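Local coordinates for protein putative N-acetylmuramoyl-L-alanine amidase,autolysin cwp6 (Peptoclostridium difficile, PDB 5J72) that probably cleaves the amide bond between N-acetylmuramic acid and L-alanine in peptidoglycan, as a zinc-dependent autolysin held at the cell wall by CWB2 modules, at residues A130-L135 / E413-I418; A365-K370 / L387-L392; D524-I529 / R593-P598; I543-K548 / I577-L582. All coordinates share one frame; numbering follows the deposited sequence.

Interaction 1. Residues A130-L135 / E413-I418; sequences APVKKL and ETVYQI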
# COMPACT_ATOMS: atom_id res chain seq x y z
N ALA A 130 -13.68 -3.44 -9.52
CA ALA A 130 -13.31 -4.75 -8.97
C ALA A 130 -14.16 -5.00 -7.79
O ALA A 130 -14.51 -4.07 -7.06
CB ALA A 130 -11.82 -4.74 -8.58
N PRO A 131 -14.59 -6.26 -7.52
CA PRO A 131 -15.43 -6.47 -6.33
C PRO A 131 -14.69 -6.12 -5.01
O PRO A 131 -13.49 -6.38 -4.89
CB PRO A 131 -15.77 -7.99 -6.41
CG PRO A 131 -14.60 -8.59 -7.25
CD PRO A 131 -14.38 -7.49 -8.29
N VAL A 132 -15.41 -5.58 -4.04
CA VAL A 132 -14.82 -5.18 -2.77
C VAL A 132 -15.30 -6.10 -1.68
O VAL A 132 -16.51 -6.32 -1.52
CB VAL A 132 -15.27 -3.73 -2.50
CG1 VAL A 132 -14.93 -3.25 -1.09
CG2 VAL A 132 -14.63 -2.80 -3.53
N LYS A 133 -14.35 -6.64 -0.89
CA LYS A 133 -14.73 -7.46 0.27
C LYS A 133 -14.39 -6.62 1.50
O LYS A 133 -13.22 -6.30 1.71
CB LYS A 133 -13.95 -8.79 0.21
CG LYS A 133 -14.12 -9.58 1.52
CD LYS A 133 -15.43 -10.34 1.51
CE LYS A 133 -15.63 -11.10 2.82
NZ LYS A 133 -17.01 -11.62 2.91
N LYS A 134 -15.35 -6.24 2.32
CA LYS A 134 -15.04 -5.40 3.47
C LYS A 134 -14.80 -6.26 4.74
O LYS A 134 -15.62 -7.10 5.07
CB LYS A 134 -16.19 -4.43 3.72
CG LYS A 134 -15.89 -3.47 4.84
CD LYS A 134 -16.91 -2.38 4.93
CE LYS A 134 -16.46 -1.37 5.95
NZ LYS A 134 -17.60 -0.54 6.40
N LEU A 135 -13.67 -6.05 5.43
CA LEU A 135 -13.31 -6.81 6.65
C LEU A 135 -13.20 -5.79 7.73
O LEU A 135 -12.17 -5.12 7.86
CB LEU A 135 -11.93 -7.55 6.44
CG LEU A 135 -11.95 -8.49 5.23
CD1 LEU A 135 -10.49 -9.17 5.01
CD2 LEU A 135 -13.05 -9.65 5.44
N GLU A 413 -7.70 -8.47 -8.81
CA GLU A 413 -8.97 -9.24 -8.93
C GLU A 413 -9.94 -8.90 -7.86
O GLU A 413 -11.12 -8.75 -8.14
CB GLU A 413 -8.65 -10.73 -8.86
CG GLU A 413 -7.76 -11.09 -10.02
CD GLU A 413 -7.20 -12.52 -9.93
OE1 GLU A 413 -7.39 -13.17 -8.90
OE2 GLU A 413 -6.59 -12.97 -10.90
N THR A 414 -9.47 -8.74 -6.61
CA THR A 414 -10.33 -8.43 -5.49
C THR A 414 -9.74 -7.30 -4.64
O THR A 414 -8.52 -7.29 -4.42
CB THR A 414 -10.43 -9.68 -4.56
OG1 THR A 414 -10.87 -10.80 -5.36
CG2 THR A 414 -11.39 -9.48 -3.39
N VAL A 415 -10.59 -6.43 -4.14
CA VAL A 415 -10.12 -5.35 -3.32
C VAL A 415 -10.68 -5.61 -1.96
O VAL A 415 -11.89 -5.81 -1.80
CB VAL A 415 -10.63 -3.97 -3.85
CG1 VAL A 415 -10.31 -2.86 -2.84
CG2 VAL A 415 -10.02 -3.67 -5.20
N TYR A 416 -9.82 -5.66 -0.93
CA TYR A 416 -10.33 -5.84 0.39
C TYR A 416 -10.30 -4.55 1.12
O TYR A 416 -9.24 -3.92 1.17
CB TYR A 416 -9.45 -6.82 1.20
CG TYR A 416 -9.50 -8.23 0.68
CD1 TYR A 416 -10.25 -9.20 1.32
CD2 TYR A 416 -8.77 -8.61 -0.44
CE1 TYR A 416 -10.27 -10.54 0.85
CE2 TYR A 416 -8.78 -9.92 -0.90
CZ TYR A 416 -9.53 -10.87 -0.25
OH TYR A 416 -9.48 -12.17 -0.77
N GLN A 417 -11.40 -4.14 1.69
CA GLN A 417 -11.43 -2.90 2.46
C GLN A 417 -11.27 -3.25 3.93
O GLN A 417 -12.10 -3.92 4.55
CB GLN A 417 -12.77 -2.18 2.24
CG GLN A 417 -12.99 -1.02 3.18
CD GLN A 417 -14.33 -0.33 2.81
OE1 GLN A 417 -15.01 -0.77 1.89
NE2 GLN A 417 -14.69 0.76 3.52
N ILE A 418 -10.17 -2.79 4.52
CA ILE A 418 -9.87 -3.08 5.92
C ILE A 418 -10.36 -2.01 6.86
O ILE A 418 -10.02 -0.84 6.71
CB ILE A 418 -8.32 -3.20 6.09
CG1 ILE A 418 -7.73 -4.17 5.04
CG2 ILE A 418 -7.99 -3.64 7.53
CD1 ILE A 418 -8.33 -5.62 5.13
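Gln417 turns its CG anti to the backbone N (chi1 170°) and runs out extended, and Lys134 does the same (chi1 -176°), so the two chains run alongside each other in the same direction. They are one of the facing pairs of a parallel beta pairing that joins strand 128-135 to strand 411-418, the latter part of a CWB2 cell wall-binding module. The methylenes of Lys134 line the flat amide of Gln417, with Lys134 CE at 3.7 Å from Gln417 NE2, while the lysine ammonium goes on to a salt bridge with Asp420. Val132 and Val415 share this face and pack against Ile427 of helix 424-433. On the other face, Leu135 CD1 reaches Tyr416 CD1 at 3.7 Å, and CB and CG of Lys133 approach the same ring obliquely before its chain bends away. Leu135 also meets the end of Ile418, and helices 140-151 and 375-387 cover these residues. Four backbone hydrogen bonds hold the register. The pair of Lys133 N to Val415 O is 2.8 Å long and lies nearly along the carbonyl axis; Val415 N to Pro131 O, at 3.0 Å, is similar. Lys133 O is approached differently: Gln417 N donates to it from 34° above the carbonyl plane, and Tyr416 CA sits 3.2 Å from the same oxygen.

Interaction 2. Residues A365-K370 / L387-L392; sequences AMLVAK and LKAPIL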
# COMPACT_ATOMS: atom_id res chain seq x y z
N ALA A 365 -4.86 -9.29 -5.66
CA ALA A 365 -5.74 -8.53 -4.77
C ALA A 365 -5.08 -7.25 -4.32
O ALA A 365 -3.89 -7.07 -4.58
CB ALA A 365 -6.04 -9.33 -3.52
N MET A 366 -5.84 -6.38 -3.65
CA MET A 366 -5.25 -5.17 -3.07
C MET A 366 -5.94 -4.99 -1.82
O MET A 366 -7.16 -4.99 -1.82
CB MET A 366 -5.44 -3.90 -3.96
CG MET A 366 -4.88 -2.61 -3.30
SD MET A 366 -3.11 -2.54 -3.58
CE MET A 366 -3.09 -1.85 -5.26
N LEU A 367 -5.21 -4.89 -0.70
CA LEU A 367 -5.89 -4.68 0.58
C LEU A 367 -5.77 -3.20 0.91
O LEU A 367 -4.65 -2.69 0.94
CB LEU A 367 -5.22 -5.54 1.73
CG LEU A 367 -5.56 -7.08 1.68
CD1 LEU A 367 -4.64 -7.73 0.61
CD2 LEU A 367 -5.32 -7.77 3.04
N VAL A 368 -6.89 -2.54 1.26
CA VAL A 368 -6.83 -1.08 1.45
C VAL A 368 -7.13 -0.69 2.87
O VAL A 368 -8.21 -0.96 3.35
CB VAL A 368 -7.88 -0.40 0.51
CG1 VAL A 368 -7.85 1.14 0.74
CG2 VAL A 368 -7.54 -0.74 -0.94
N ALA A 369 -6.15 -0.06 3.56
CA ALA A 369 -6.30 0.35 4.93
C ALA A 369 -6.14 1.89 5.05
O ALA A 369 -5.51 2.54 4.20
CB ALA A 369 -5.19 -0.29 5.78
N LYS A 370 -6.72 2.45 6.10
CA LYS A 370 -6.62 3.86 6.38
C LYS A 370 -5.21 4.17 6.76
O LYS A 370 -4.63 3.41 7.53
CB LYS A 370 -7.54 4.18 7.57
CG LYS A 370 -9.03 4.06 7.18
CD LYS A 370 -9.98 4.31 8.41
CE LYS A 370 -9.89 3.21 9.44
NZ LYS A 370 -10.53 3.58 10.73
N LEU A 387 -2.38 -14.07 0.84
CA LEU A 387 -2.91 -13.78 -0.51
C LEU A 387 -1.82 -13.34 -1.51
O LEU A 387 -2.10 -13.23 -2.72
CB LEU A 387 -3.95 -12.63 -0.42
CG LEU A 387 -5.14 -12.94 0.48
CD1 LEU A 387 -6.06 -11.69 0.59
CD2 LEU A 387 -5.90 -14.22 -0.14
N LYS A 388 -0.58 -13.09 -1.02
CA LYS A 388 0.56 -12.62 -1.80
C LYS A 388 0.14 -11.32 -2.55
O LYS A 388 0.32 -11.22 -3.79
CB LYS A 388 1.09 -13.71 -2.73
CG LYS A 388 1.52 -14.98 -1.92
CD LYS A 388 2.14 -15.98 -2.92
CE LYS A 388 2.64 -17.30 -2.34
NZ LYS A 388 3.45 -17.08 -1.13
N ALA A 389 -0.42 -10.40 -1.80
CA ALA A 389 -1.00 -9.14 -2.29
C ALA A 389 -0.52 -7.96 -1.42
O ALA A 389 -0.18 -8.13 -0.26
CB ALA A 389 -2.53 -9.20 -2.23
N PRO A 390 -0.46 -6.76 -1.99
CA PRO A 390 -0.01 -5.59 -1.23
C PRO A 390 -1.07 -4.93 -0.40
O PRO A 390 -2.28 -5.08 -0.64
CB PRO A 390 0.44 -4.60 -2.34
CG PRO A 390 -0.49 -5.03 -3.59
CD PRO A 390 -0.72 -6.52 -3.43
N ILE A 391 -0.61 -4.17 0.60
CA ILE A 391 -1.52 -3.32 1.34
C ILE A 391 -1.29 -1.87 0.81
O ILE A 391 -0.15 -1.40 0.74
CB ILE A 391 -1.18 -3.36 2.85
CG1 ILE A 391 -1.56 -4.78 3.40
CG2 ILE A 391 -1.97 -2.26 3.63
CD1 ILE A 391 -1.07 -4.95 4.89
N LEU A 392 -2.38 -1.21 0.44
CA LEU A 392 -2.35 0.19 0.02
C LEU A 392 -2.88 0.99 1.16
O LEU A 392 -3.91 0.61 1.73
CB LEU A 392 -3.28 0.35 -1.18
CG LEU A 392 -3.22 1.77 -1.78
CD1 LEU A 392 -3.32 1.66 -3.27
CD2 LEU A 392 -4.38 2.58 -1.16
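No aromatic ring or side-chain amide takes part in this contact; the one ring is the puckered pyrrolidine of Pro390. Met366 crosses that ring at about a right angle, its SD 3.6 Å from Pro390 CG, while at the neighbouring ring carbon Ala365 O stands 3.4 Å from Pro390 CD. The setting is a beta-alpha-beta crossover of a CWB2 module, in which strand 362-370, helix 375-387 and strand 391-394 follow one another and the two strands pair in parallel. The helix ends in a Schellman motif, with Lys388 at positive phi (55°), and Ala389 and Pro390 lead into the second strand. Met366 leaves the backbone with CG anti to N, then bends at chi2 (82°) and again at chi3, which in the conformer described swings the sulfur back to Leu392 CB at 3.8 Å. On the face covered by helix 375-387, Leu367 CD1 lies 3.8 Å from Ala389 CB and also meets Leu387, while Ile391 CG1 touches Leu367 CB. Ala365 CB and Ala389 CB meet at 3.7 Å. Three nearly straight hydrogen bonds tie the backbones: Leu392 N to Leu367 O, at 2.8 Å, is flanked by the slightly longer bonds of Leu367 N to Pro390 O and Ala369 N to Leu392 O. Ala365 O faces a proline, which has no N-H to offer, and this oxygen stays buried without a hydrogen-bonding partner. Cohesion at this end therefore rests on apolar contact, and the hydrogen bonding between the two segments begins at Leu367.

Interaction 3. Residues D524-I529 / R593-P598; sequences DLFTSI and RNNNYP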
# COMPACT_ATOMS: atom_id res chain seq x y z
N ASP A 524 -12.35 25.80 -11.30
CA ASP A 524 -12.37 27.07 -10.64
C ASP A 524 -11.01 27.72 -10.92
O ASP A 524 -10.90 28.94 -11.04
CB ASP A 524 -12.58 26.89 -9.10
CG ASP A 524 -14.01 26.45 -8.80
OD1 ASP A 524 -14.21 25.29 -8.38
OD2 ASP A 524 -14.91 27.26 -8.99
N LEU A 525 -9.92 26.90 -11.02
CA LEU A 525 -8.58 27.47 -11.29
C LEU A 525 -7.68 26.39 -11.88
O LEU A 525 -7.76 25.25 -11.44
CB LEU A 525 -7.91 27.98 -10.00
CG LEU A 525 -6.50 28.57 -10.20
CD1 LEU A 525 -6.64 29.98 -10.89
CD2 LEU A 525 -5.74 28.79 -8.89
N PHE A 526 -6.87 26.77 -12.86
CA PHE A 526 -5.90 25.92 -13.53
C PHE A 526 -4.57 26.46 -13.13
O PHE A 526 -4.31 27.66 -13.33
CB PHE A 526 -6.10 25.99 -15.04
CG PHE A 526 -5.02 25.31 -15.87
CD1 PHE A 526 -3.79 25.91 -16.08
CD2 PHE A 526 -5.26 24.09 -16.48
CE1 PHE A 526 -2.81 25.29 -16.88
CE2 PHE A 526 -4.30 23.48 -17.28
CZ PHE A 526 -3.07 24.09 -17.47
N THR A 527 -3.68 25.62 -12.56
CA THR A 527 -2.38 26.08 -12.15
C THR A 527 -1.28 25.25 -12.84
O THR A 527 -1.19 24.05 -12.57
CB THR A 527 -2.23 25.96 -10.65
OG1 THR A 527 -3.28 26.72 -10.02
CG2 THR A 527 -0.95 26.54 -10.13
N SER A 528 -0.46 25.89 -13.68
CA SER A 528 0.66 25.22 -14.31
C SER A 528 1.86 25.43 -13.43
O SER A 528 2.07 26.54 -12.92
CB SER A 528 0.84 25.77 -15.74
OG SER A 528 1.92 25.14 -16.41
N ILE A 529 2.68 24.39 -13.20
CA ILE A 529 3.80 24.49 -12.30
C ILE A 529 5.06 24.25 -13.08
O ILE A 529 5.20 23.20 -13.72
CB ILE A 529 3.64 23.44 -11.13
CG1 ILE A 529 2.42 23.86 -10.25
CG2 ILE A 529 4.89 23.41 -10.22
CD1 ILE A 529 2.07 22.83 -9.17
N ARG A 593 -3.57 31.90 -22.58
CA ARG A 593 -4.31 32.46 -23.72
C ARG A 593 -5.43 31.60 -24.17
O ARG A 593 -6.50 32.11 -24.51
CB ARG A 593 -3.31 32.70 -24.87
CG ARG A 593 -3.99 33.28 -26.17
CD ARG A 593 -2.88 33.55 -27.23
NE ARG A 593 -2.43 32.29 -27.83
CZ ARG A 593 -1.28 31.66 -27.56
NH1 ARG A 593 -0.41 32.19 -26.70
NH2 ARG A 593 -1.02 30.48 -28.12
N ASN A 594 -5.25 30.29 -24.16
CA ASN A 594 -6.29 29.42 -24.68
C ASN A 594 -7.16 28.75 -23.64
O ASN A 594 -7.95 27.86 -23.95
CB ASN A 594 -5.62 28.33 -25.55
CG ASN A 594 -5.14 28.92 -26.83
OD1 ASN A 594 -5.88 29.70 -27.43
ND2 ASN A 594 -3.91 28.68 -27.28
N ASN A 595 -7.02 29.16 -22.42
CA ASN A 595 -7.83 28.57 -21.35
C ASN A 595 -9.15 29.39 -21.16
O ASN A 595 -9.06 30.61 -20.97
CB ASN A 595 -7.02 28.65 -20.05
CG ASN A 595 -7.26 27.49 -19.15
OD1 ASN A 595 -8.43 27.13 -18.91
ND2 ASN A 595 -6.21 26.86 -18.65
N ASN A 596 -10.32 28.76 -21.17
CA ASN A 596 -11.56 29.52 -20.95
C ASN A 596 -11.79 29.70 -19.45
O ASN A 596 -12.79 30.29 -19.06
CB ASN A 596 -12.74 28.78 -21.52
CG ASN A 596 -12.64 28.65 -23.00
OD1 ASN A 596 -13.10 27.65 -23.56
ND2 ASN A 596 -12.07 29.61 -23.71
N TYR A 597 -10.87 29.18 -18.59
CA TYR A 597 -11.03 29.28 -17.14
C TYR A 597 -9.86 29.98 -16.54
O TYR A 597 -8.82 30.13 -17.19
CB TYR A 597 -11.26 27.86 -16.55
CG TYR A 597 -12.54 27.34 -17.15
CD1 TYR A 597 -13.77 27.68 -16.60
CD2 TYR A 597 -12.53 26.65 -18.35
CE1 TYR A 597 -14.96 27.36 -17.24
CE2 TYR A 597 -13.72 26.33 -19.00
CZ TYR A 597 -14.93 26.68 -18.44
OH TYR A 597 -16.11 26.36 -19.08
N PRO A 598 -9.98 30.46 -15.30
CA PRO A 598 -8.86 31.16 -14.66
C PRO A 598 -7.59 30.25 -14.64
O PRO A 598 -7.67 29.10 -14.23
CB PRO A 598 -9.40 31.47 -13.25
CG PRO A 598 -10.82 31.29 -13.33
CD PRO A 598 -11.05 30.19 -14.33
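The zinc amidase domain carries His530, one of its metal ligands, on strand 525-532, and this contact fastens the start of that strand to an Asx turn in the loop before strand 599-606. Asn595 OD1 closes the turn by accepting from Tyr597 N at 3.2 Å, from above the carbonyl plane, and takes a further bond from Ser518. The other arm of the amide, ND2, is bonded to Val591 O and lies over one face of the Phe526 ring, offset toward the rim, with Asn595 ND2 3.4 Å from Phe526 CG. Ring and amide planes are 70° apart, so the nitrogen tip rather than the flat of the amide meets the ring. Phe526 is placed by CG anti to the backbone N (chi1 171°). Backbone contact comes from Pro598, whose carbonyl oxygen accepts from Phe526 N in the carbonyl plane at 2.8 Å. The proline ring packs against the residue just before the strand, Pro598 CG 3.3 Å from Asp524 O, and Pro598 CB meets Leu525 CD1 at 3.9 Å. The carbonyl of Pro598 thus begins the pairing, which goes on as the backbone of Phe526 also bonds with Ile600. Around the site, Phe526 packs on Val455 of strand 453-458 and on Ser518 of helix 511-521, whereas Leu525 turns to Ile633 and Val637 of helix 619-637.

Interaction 4. Residues I543-K548 / I577-L582; sequences IYYKVK and IKTRTL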
# COMPACT_ATOMS: atom_id res chain seq x y z
N ILE A 543 5.03 34.56 -10.81
CA ILE A 543 3.90 33.83 -11.30
C ILE A 543 3.30 34.67 -12.43
O ILE A 543 3.16 35.88 -12.27
CB ILE A 543 2.88 33.63 -10.13
CG1 ILE A 543 3.59 32.86 -8.93
CG2 ILE A 543 1.62 32.90 -10.65
CD1 ILE A 543 2.70 32.55 -7.79
N TYR A 544 2.93 34.04 -13.53
CA TYR A 544 2.27 34.73 -14.63
C TYR A 544 0.81 34.60 -14.51
O TYR A 544 0.32 33.50 -14.16
CB TYR A 544 2.70 34.11 -15.97
CG TYR A 544 4.12 34.49 -16.28
CD1 TYR A 544 5.17 33.70 -15.88
CD2 TYR A 544 4.41 35.70 -16.92
CE1 TYR A 544 6.48 34.09 -16.09
CE2 TYR A 544 5.71 36.10 -17.13
CZ TYR A 544 6.75 35.29 -16.70
OH TYR A 544 8.05 35.68 -16.86
N TYR A 545 0.06 35.65 -14.82
CA TYR A 545 -1.38 35.52 -14.76
C TYR A 545 -1.97 36.17 -16.05
O TYR A 545 -1.19 36.67 -16.83
CB TYR A 545 -1.94 36.15 -13.45
CG TYR A 545 -1.67 37.64 -13.34
CD1 TYR A 545 -0.41 38.12 -12.98
CD2 TYR A 545 -2.67 38.57 -13.62
CE1 TYR A 545 -0.15 39.49 -12.92
CE2 TYR A 545 -2.42 39.94 -13.55
CZ TYR A 545 -1.16 40.39 -13.20
OH TYR A 545 -0.95 41.75 -13.13
N LYS A 546 -3.29 36.13 -16.27
CA LYS A 546 -3.83 36.60 -17.55
C LYS A 546 -3.81 38.15 -17.64
O LYS A 546 -4.18 38.84 -16.68
CB LYS A 546 -5.25 36.11 -17.71
CG LYS A 546 -5.40 34.61 -17.85
CD LYS A 546 -6.81 34.28 -18.13
CE LYS A 546 -7.00 32.82 -18.39
NZ LYS A 546 -8.41 32.49 -18.82
N VAL A 547 -3.36 38.69 -18.77
CA VAL A 547 -3.27 40.14 -18.94
C VAL A 547 -4.62 40.80 -18.72
O VAL A 547 -4.66 41.88 -18.16
CB VAL A 547 -2.67 40.44 -20.36
CG1 VAL A 547 -3.69 40.11 -21.43
CG2 VAL A 547 -2.23 41.90 -20.44
N LYS A 548 -5.73 40.18 -19.11
CA LYS A 548 -7.05 40.75 -18.92
C LYS A 548 -7.34 41.13 -17.45
O LYS A 548 -8.20 41.98 -17.20
CB LYS A 548 -8.12 39.77 -19.41
CG LYS A 548 -8.57 38.75 -18.37
CD LYS A 548 -9.65 37.85 -18.91
CE LYS A 548 -10.28 37.05 -17.81
NZ LYS A 548 -11.35 36.17 -18.32
N ILE A 577 4.23 39.12 -9.50
CA ILE A 577 3.31 38.47 -10.41
C ILE A 577 3.51 39.22 -11.75
O ILE A 577 3.75 40.44 -11.73
CB ILE A 577 1.89 38.52 -9.84
CG1 ILE A 577 1.42 39.96 -9.57
CG2 ILE A 577 1.88 37.75 -8.51
CD1 ILE A 577 -0.09 40.03 -9.38
N LYS A 578 3.44 38.53 -12.89
CA LYS A 578 3.73 39.16 -14.17
C LYS A 578 2.76 38.82 -15.27
O LYS A 578 2.06 37.80 -15.20
CB LYS A 578 5.06 38.67 -14.63
CG LYS A 578 6.21 39.00 -13.75
CD LYS A 578 7.44 38.46 -14.41
CE LYS A 578 8.68 39.15 -13.95
NZ LYS A 578 8.99 38.83 -12.55
N THR A 579 2.65 39.69 -16.30
CA THR A 579 1.85 39.35 -17.45
C THR A 579 2.84 39.43 -18.62
O THR A 579 3.90 40.04 -18.51
CB THR A 579 0.63 40.20 -17.67
OG1 THR A 579 1.03 41.55 -17.93
CG2 THR A 579 -0.30 40.17 -16.53
N ARG A 580 2.51 38.78 -19.73
CA ARG A 580 3.37 38.77 -20.89
C ARG A 580 2.47 38.56 -22.09
O ARG A 580 1.57 37.71 -22.08
CB ARG A 580 4.43 37.72 -20.74
CG ARG A 580 5.54 37.92 -21.75
CD ARG A 580 6.33 36.66 -21.95
NE ARG A 580 7.00 36.69 -23.25
CZ ARG A 580 8.10 36.02 -23.53
NH1 ARG A 580 8.68 35.26 -22.60
NH2 ARG A 580 8.64 36.08 -24.74
N THR A 581 2.67 39.37 -23.15
CA THR A 581 1.79 39.28 -24.31
C THR A 581 2.52 39.07 -25.63
O THR A 581 3.74 39.24 -25.74
CB THR A 581 0.98 40.59 -24.45
OG1 THR A 581 1.94 41.66 -24.52
CG2 THR A 581 0.02 40.81 -23.29
N LEU A 582 1.75 38.64 -26.61
CA LEU A 582 2.23 38.49 -28.00
C LEU A 582 1.97 39.89 -28.63
O LEU A 582 1.20 40.68 -28.07
CB LEU A 582 1.34 37.47 -28.77
CG LEU A 582 1.17 36.06 -28.13
CD1 LEU A 582 0.03 35.32 -28.81
CD2 LEU A 582 2.46 35.30 -28.33
O HOH W 1 0.29 36.88 -19.32
O HOH W 2 1.85 42.67 -12.76
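Tyr544 and Tyr545 send their rings to different parts of the opposing chain, at the C-terminal ends of the outermost strand of the amidase sheet, 574-578, and its parallel neighbour 541-544, linked by a beta-alpha-beta crossover through helix 554-569. The Tyr545 ring takes the crowded position between backbone N and carbonyl carbon (chi1 62°), which turns it across to the other segment. There Thr579 CG2 lies over one face in a CH-pi contact, 3.6 Å from the centroid of the Tyr545 ring and 19° off its normal. Ile577 CD1 comes obliquely to the same ring, 3.6 Å from Tyr545 CE1. Tyr544 crosses Lys578 obliquely, with its CE2 3.6 Å from Lys578 CB and its hydroxyl bonded to Glu542. Lys578 NZ bonds to Arg575 O and pairs with the carboxylate of Glu542. Farther along, the side chains of Val547 and Thr581 cross at about a right angle, CG2 to CG2. Thr581 and Leu582 belong to a calcium site known in this protein, without calcium on this chain here. Two backbone bonds hold the strand ends: Lys578 N to Ile543 O, in the carbonyl plane at 2.7 Å, and Tyr545 N to Lys578 O at 3.0 Å. Two waters bridge the segments. One receives Arg580 N and donates to Tyr545 O; another, in the Tyr545 ring plane at its edge, lies 3.0 Å from Tyr545 OH and donates to Ile577 O.

How the interactions relate
The four contacts form two pairs in separate domains. Interactions 1 and 2 share one sheet, their centres 9 Å apart, because strand 411-418 lies between 128-135 and 362-370; Tyr416 N and O probably bond to Met366 O (2.9 Å) and Val368 N (2.7 Å). Interactions 3 and 4, centres 12 Å apart, meet at the ammonium of Lys546, which is probably shared between the carbonyl oxygens of Asn595 and Tyr597. This second pair lies near the zinc bound by His460, Glu477 and His530: the side chain of Tyr544 is about 9 Å from the metal, and that of Phe526 about 12 Å. Interactions 1 and 3 have centres about 38 Å apart and do not touch.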